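Local coordinates for protein probable dipeptidase (PDB 3B40) that probably hydrolyses dipeptides as a metal-dependent peptidase of the membrane dipeptidase family, built on a TIM-barrel-like fold, at residues 135-147 with 157-171. The protein carries 11 engineered substitutions. Numbering follows the deposited sequence.
Sequences MSMLNAYPLGDDL and GVRMFGFSYVGNNDW. Engineered in segment 157-171: S164 (natural residue Asn).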
# COMPACT_ATOMS: atom_id res chain seq x y z
N MET A 135 4.64 -12.34 -1.00
CA MET A 135 4.47 -11.97 -2.39
C MET A 135 3.04 -11.52 -2.51
O MET A 135 2.13 -12.31 -2.28
CB MET A 135 4.67 -13.15 -3.33
CG MET A 135 4.56 -12.76 -4.83
SD MET A 135 4.98 -14.10 -6.03
CE MET A 135 6.73 -14.29 -5.64
N SER A 136 2.84 -10.25 -2.84
CA SER A 136 1.47 -9.74 -3.00
C SER A 136 1.31 -9.36 -4.46
O SER A 136 2.23 -9.54 -5.25
CB SER A 136 1.20 -8.57 -2.05
OG SER A 136 2.20 -7.57 -2.19
N MET A 137 0.13 -8.87 -4.82
CA MET A 137 -0.18 -8.44 -6.18
C MET A 137 -1.14 -7.29 -5.98
O MET A 137 -2.04 -7.38 -5.14
CB MET A 137 -0.84 -9.61 -6.97
CG MET A 137 -1.17 -9.31 -8.42
SD MET A 137 -1.24 -10.74 -9.56
CE MET A 137 -2.77 -11.44 -9.09
N LEU A 138 -0.93 -6.19 -6.70
CA LEU A 138 -1.85 -5.07 -6.60
C LEU A 138 -2.18 -4.63 -8.01
O LEU A 138 -1.27 -4.47 -8.82
CB LEU A 138 -1.25 -3.92 -5.75
CG LEU A 138 -2.07 -2.66 -5.46
CD1 LEU A 138 -3.23 -2.95 -4.51
CD2 LEU A 138 -1.18 -1.58 -4.83
N ASN A 139 -3.48 -4.51 -8.28
CA ASN A 139 -4.04 -3.99 -9.55
C ASN A 139 -4.49 -5.09 -10.52
O ASN A 139 -3.66 -5.86 -11.04
CB ASN A 139 -3.07 -3.06 -10.25
CG ASN A 139 -3.74 -2.15 -11.27
OD1 ASN A 139 -4.97 -2.04 -11.32
ND2 ASN A 139 -2.92 -1.45 -12.04
N ALA A 140 -5.80 -5.17 -10.78
CA ALA A 140 -6.33 -6.17 -11.73
C ALA A 140 -6.10 -5.80 -13.20
O ALA A 140 -6.30 -6.63 -14.08
CB ALA A 140 -7.81 -6.40 -11.47
N TYR A 141 -5.71 -4.54 -13.47
CA TYR A 141 -5.48 -4.06 -14.84
C TYR A 141 -4.64 -5.02 -15.73
O TYR A 141 -5.08 -5.37 -16.83
CB TYR A 141 -4.91 -2.64 -14.83
CG TYR A 141 -4.52 -2.14 -16.21
CD1 TYR A 141 -5.50 -1.61 -17.08
CD2 TYR A 141 -3.19 -2.18 -16.65
CE1 TYR A 141 -5.16 -1.15 -18.35
CE2 TYR A 141 -2.85 -1.72 -17.94
CZ TYR A 141 -3.84 -1.21 -18.77
OH TYR A 141 -3.51 -0.75 -20.02
N PRO A 142 -3.46 -5.48 -15.28
CA PRO A 142 -2.71 -6.38 -16.18
C PRO A 142 -3.39 -7.71 -16.54
O PRO A 142 -2.99 -8.36 -17.52
CB PRO A 142 -1.45 -6.69 -15.38
CG PRO A 142 -1.34 -5.60 -14.35
CD PRO A 142 -2.73 -5.22 -14.02
N LEU A 143 -4.42 -8.11 -15.78
CA LEU A 143 -4.97 -9.46 -15.92
C LEU A 143 -6.05 -9.61 -17.01
O LEU A 143 -6.42 -10.73 -17.34
CB LEU A 143 -5.51 -10.00 -14.59
CG LEU A 143 -4.73 -9.91 -13.27
CD1 LEU A 143 -5.50 -10.63 -12.16
CD2 LEU A 143 -3.33 -10.50 -13.45
N GLY A 144 -6.57 -8.50 -17.54
CA GLY A 144 -7.60 -8.60 -18.59
C GLY A 144 -8.86 -9.25 -18.03
O GLY A 144 -9.19 -9.03 -16.86
N ASP A 145 -9.55 -10.06 -18.84
CA ASP A 145 -10.79 -10.74 -18.41
C ASP A 145 -10.56 -12.16 -17.93
O ASP A 145 -11.51 -12.93 -17.77
CB ASP A 145 -11.81 -10.80 -19.55
CG ASP A 145 -12.25 -9.43 -20.05
OD1 ASP A 145 -12.28 -8.47 -19.25
OD2 ASP A 145 -12.58 -9.32 -21.26
N ASP A 146 -9.31 -12.53 -17.66
CA ASP A 146 -9.03 -13.93 -17.39
C ASP A 146 -8.94 -14.21 -15.88
O ASP A 146 -7.91 -13.98 -15.25
CB ASP A 146 -7.78 -14.35 -18.17
CG ASP A 146 -7.45 -15.81 -18.01
OD1 ASP A 146 -8.28 -16.61 -17.52
OD2 ASP A 146 -6.32 -16.16 -18.41
N LEU A 147 -10.03 -14.73 -15.32
CA LEU A 147 -10.10 -15.13 -13.91
C LEU A 147 -9.05 -16.18 -13.53
O LEU A 147 -8.52 -16.19 -12.41
CB LEU A 147 -11.51 -15.67 -13.59
CG LEU A 147 -12.07 -15.60 -12.17
CD1 LEU A 147 -12.06 -14.18 -11.61
CD2 LEU A 147 -13.48 -16.16 -12.17
N GLY A 157 3.07 -18.21 -6.00
CA GLY A 157 3.46 -17.61 -4.72
C GLY A 157 2.70 -16.41 -4.20
O GLY A 157 2.91 -15.97 -3.05
N VAL A 158 1.78 -15.88 -5.00
CA VAL A 158 1.02 -14.71 -4.54
C VAL A 158 0.08 -15.10 -3.38
O VAL A 158 -0.61 -16.12 -3.45
CB VAL A 158 0.25 -14.02 -5.72
CG1 VAL A 158 -0.85 -13.06 -5.20
CG2 VAL A 158 1.23 -13.29 -6.61
N ARG A 159 0.08 -14.32 -2.31
CA ARG A 159 -0.73 -14.65 -1.14
C ARG A 159 -1.72 -13.55 -0.71
O ARG A 159 -2.52 -13.76 0.22
CB ARG A 159 0.18 -15.08 0.02
CG ARG A 159 0.84 -16.45 -0.18
CD ARG A 159 -0.19 -17.56 -0.23
NE ARG A 159 0.39 -18.86 -0.58
CZ ARG A 159 0.58 -19.34 -1.81
NH1 ARG A 159 0.27 -18.65 -2.90
NH2 ARG A 159 1.12 -20.54 -1.94
N MET A 160 -1.70 -12.42 -1.43
CA MET A 160 -2.58 -11.27 -1.16
C MET A 160 -2.79 -10.60 -2.51
O MET A 160 -1.84 -10.51 -3.28
CB MET A 160 -1.93 -10.28 -0.15
CG MET A 160 -2.81 -9.03 0.25
SD MET A 160 -2.37 -7.99 1.73
CE MET A 160 -0.72 -7.41 1.34
N PHE A 161 -4.02 -10.15 -2.79
CA PHE A 161 -4.39 -9.49 -4.04
C PHE A 161 -5.27 -8.26 -3.76
O PHE A 161 -6.31 -8.35 -3.06
CB PHE A 161 -5.15 -10.48 -4.97
CG PHE A 161 -5.64 -9.87 -6.27
CD1 PHE A 161 -6.97 -9.51 -6.43
CD2 PHE A 161 -4.76 -9.65 -7.31
CE1 PHE A 161 -7.43 -8.93 -7.64
CE2 PHE A 161 -5.21 -9.07 -8.51
CZ PHE A 161 -6.52 -8.71 -8.68
N GLY A 162 -4.82 -7.13 -4.25
CA GLY A 162 -5.63 -5.91 -4.23
C GLY A 162 -6.12 -5.64 -5.63
O GLY A 162 -5.34 -5.65 -6.57
N PHE A 163 -7.41 -5.45 -5.79
CA PHE A 163 -7.99 -5.18 -7.10
C PHE A 163 -7.53 -3.90 -7.73
O PHE A 163 -7.52 -3.77 -8.97
CB PHE A 163 -9.50 -5.03 -6.94
CG PHE A 163 -10.23 -6.34 -6.75
CD1 PHE A 163 -10.99 -6.84 -7.78
CD2 PHE A 163 -10.19 -7.03 -5.53
CE1 PHE A 163 -11.70 -8.04 -7.63
CE2 PHE A 163 -10.87 -8.23 -5.38
CZ PHE A 163 -11.65 -8.72 -6.42
N SER A 164 -7.21 -2.90 -6.90
CA SER A 164 -7.08 -1.55 -7.43
C SER A 164 -5.76 -0.91 -7.21
O SER A 164 -5.04 -1.27 -6.29
CB SER A 164 -8.15 -0.62 -6.84
OG SER A 164 -9.45 -1.09 -7.13
N TYR A 165 -5.45 0.03 -8.09
CA TYR A 165 -4.49 1.08 -7.85
C TYR A 165 -5.20 2.41 -8.22
O TYR A 165 -6.44 2.50 -8.16
CB TYR A 165 -3.22 0.82 -8.67
CG TYR A 165 -2.03 1.69 -8.34
CD1 TYR A 165 -1.39 1.63 -7.09
CD2 TYR A 165 -1.52 2.57 -9.30
CE1 TYR A 165 -0.25 2.45 -6.80
CE2 TYR A 165 -0.43 3.39 -9.02
CZ TYR A 165 0.21 3.33 -7.78
OH TYR A 165 1.30 4.13 -7.55
N VAL A 166 -4.42 3.43 -8.53
CA VAL A 166 -4.93 4.63 -9.23
C VAL A 166 -5.47 4.22 -10.62
O VAL A 166 -4.86 3.40 -11.32
CB VAL A 166 -3.78 5.69 -9.36
CG1 VAL A 166 -4.24 6.90 -10.13
CG2 VAL A 166 -3.31 6.14 -7.98
N GLY A 167 -6.63 4.75 -11.01
CA GLY A 167 -7.24 4.41 -12.30
C GLY A 167 -8.28 3.31 -12.13
O GLY A 167 -8.07 2.37 -11.38
N ASN A 168 -9.43 3.45 -12.78
CA ASN A 168 -10.43 2.38 -12.78
C ASN A 168 -9.86 1.21 -13.56
O ASN A 168 -8.99 1.40 -14.40
CB ASN A 168 -11.72 2.83 -13.47
CG ASN A 168 -12.52 3.86 -12.67
OD1 ASN A 168 -12.40 3.94 -11.45
ND2 ASN A 168 -13.36 4.63 -13.36
N ASN A 169 -10.35 0.01 -13.29
CA ASN A 169 -10.06 -1.10 -14.20
C ASN A 169 -11.33 -1.93 -14.38
O ASN A 169 -12.38 -1.61 -13.78
CB ASN A 169 -8.87 -1.96 -13.70
CG ASN A 169 -9.16 -2.66 -12.40
OD1 ASN A 169 -10.10 -3.49 -12.32
ND2 ASN A 169 -8.37 -2.35 -11.37
N ASP A 170 -11.26 -2.97 -15.21
CA ASP A 170 -12.46 -3.73 -15.61
C ASP A 170 -13.04 -4.66 -14.54
O ASP A 170 -14.11 -5.22 -14.72
CB ASP A 170 -12.22 -4.52 -16.89
CG ASP A 170 -11.94 -3.61 -18.08
OD1 ASP A 170 -12.43 -2.46 -18.10
OD2 ASP A 170 -11.24 -4.03 -18.98
N TRP A 171 -12.33 -4.82 -13.44
CA TRP A 171 -12.78 -5.63 -12.28
C TRP A 171 -13.37 -4.79 -11.14
O TRP A 171 -14.29 -5.22 -10.45
CB TRP A 171 -11.59 -6.42 -11.74
CG TRP A 171 -11.14 -7.57 -12.61
CD1 TRP A 171 -11.34 -7.71 -13.97
CD2 TRP A 171 -10.46 -8.77 -12.19
NE1 TRP A 171 -10.78 -8.90 -14.41
CE2 TRP A 171 -10.23 -9.56 -13.34
CE3 TRP A 171 -9.99 -9.22 -10.95
CZ2 TRP A 171 -9.57 -10.81 -13.29
CZ3 TRP A 171 -9.32 -10.45 -10.90
CH2 TRP A 171 -9.13 -11.23 -12.06
O HOH W 1 3.87 -15.11 -0.59
O HOH W 2 -4.39 1.27 -13.01
O HOH W 3 -6.74 0.05 -10.95
O HOH W 4 -10.19 -6.47 -18.84
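Two neighbouring parallel strands of the barrel sheet, 131-138 and 160-162, joined through helix 148-155 in a beta-alpha-beta unit, meet here and continue into the loops beyond their C-terminal ends. M137 O accepts from G162 N at 2.9 Å, and G162 O in turn accepts from N139 N at 2.8 Å. G162 suits this place because glycine, with no side chain, lets L138 CD1 come within 3.8 Å of its CA. M137 SD lies at the edge of the F161 ring, 5.5 Å from its centroid, a Met-aromatic contact. Beyond the sulfur the chain bends (chi3 76°), bringing CE against F161 CD2, while CG packs at the ring edge. A140, small enough to fit between two aromatics, sets CB at the edge of F161 and 3.3 Å above the plane of W171. L143 CD1 also touches both rings, and the indole NE1 of W171 makes a weak bond to G144 O. F163 O is gripped from opposite faces of its carbonyl plane, by A140 N at 2.9 Å and N169 ND2 at 2.9 Å. N169 OD1 accepts from W171 N in an Asx turn. N169 thus braces its own loop and fixes the F163 peptide, whose O joins the loops through A140 N.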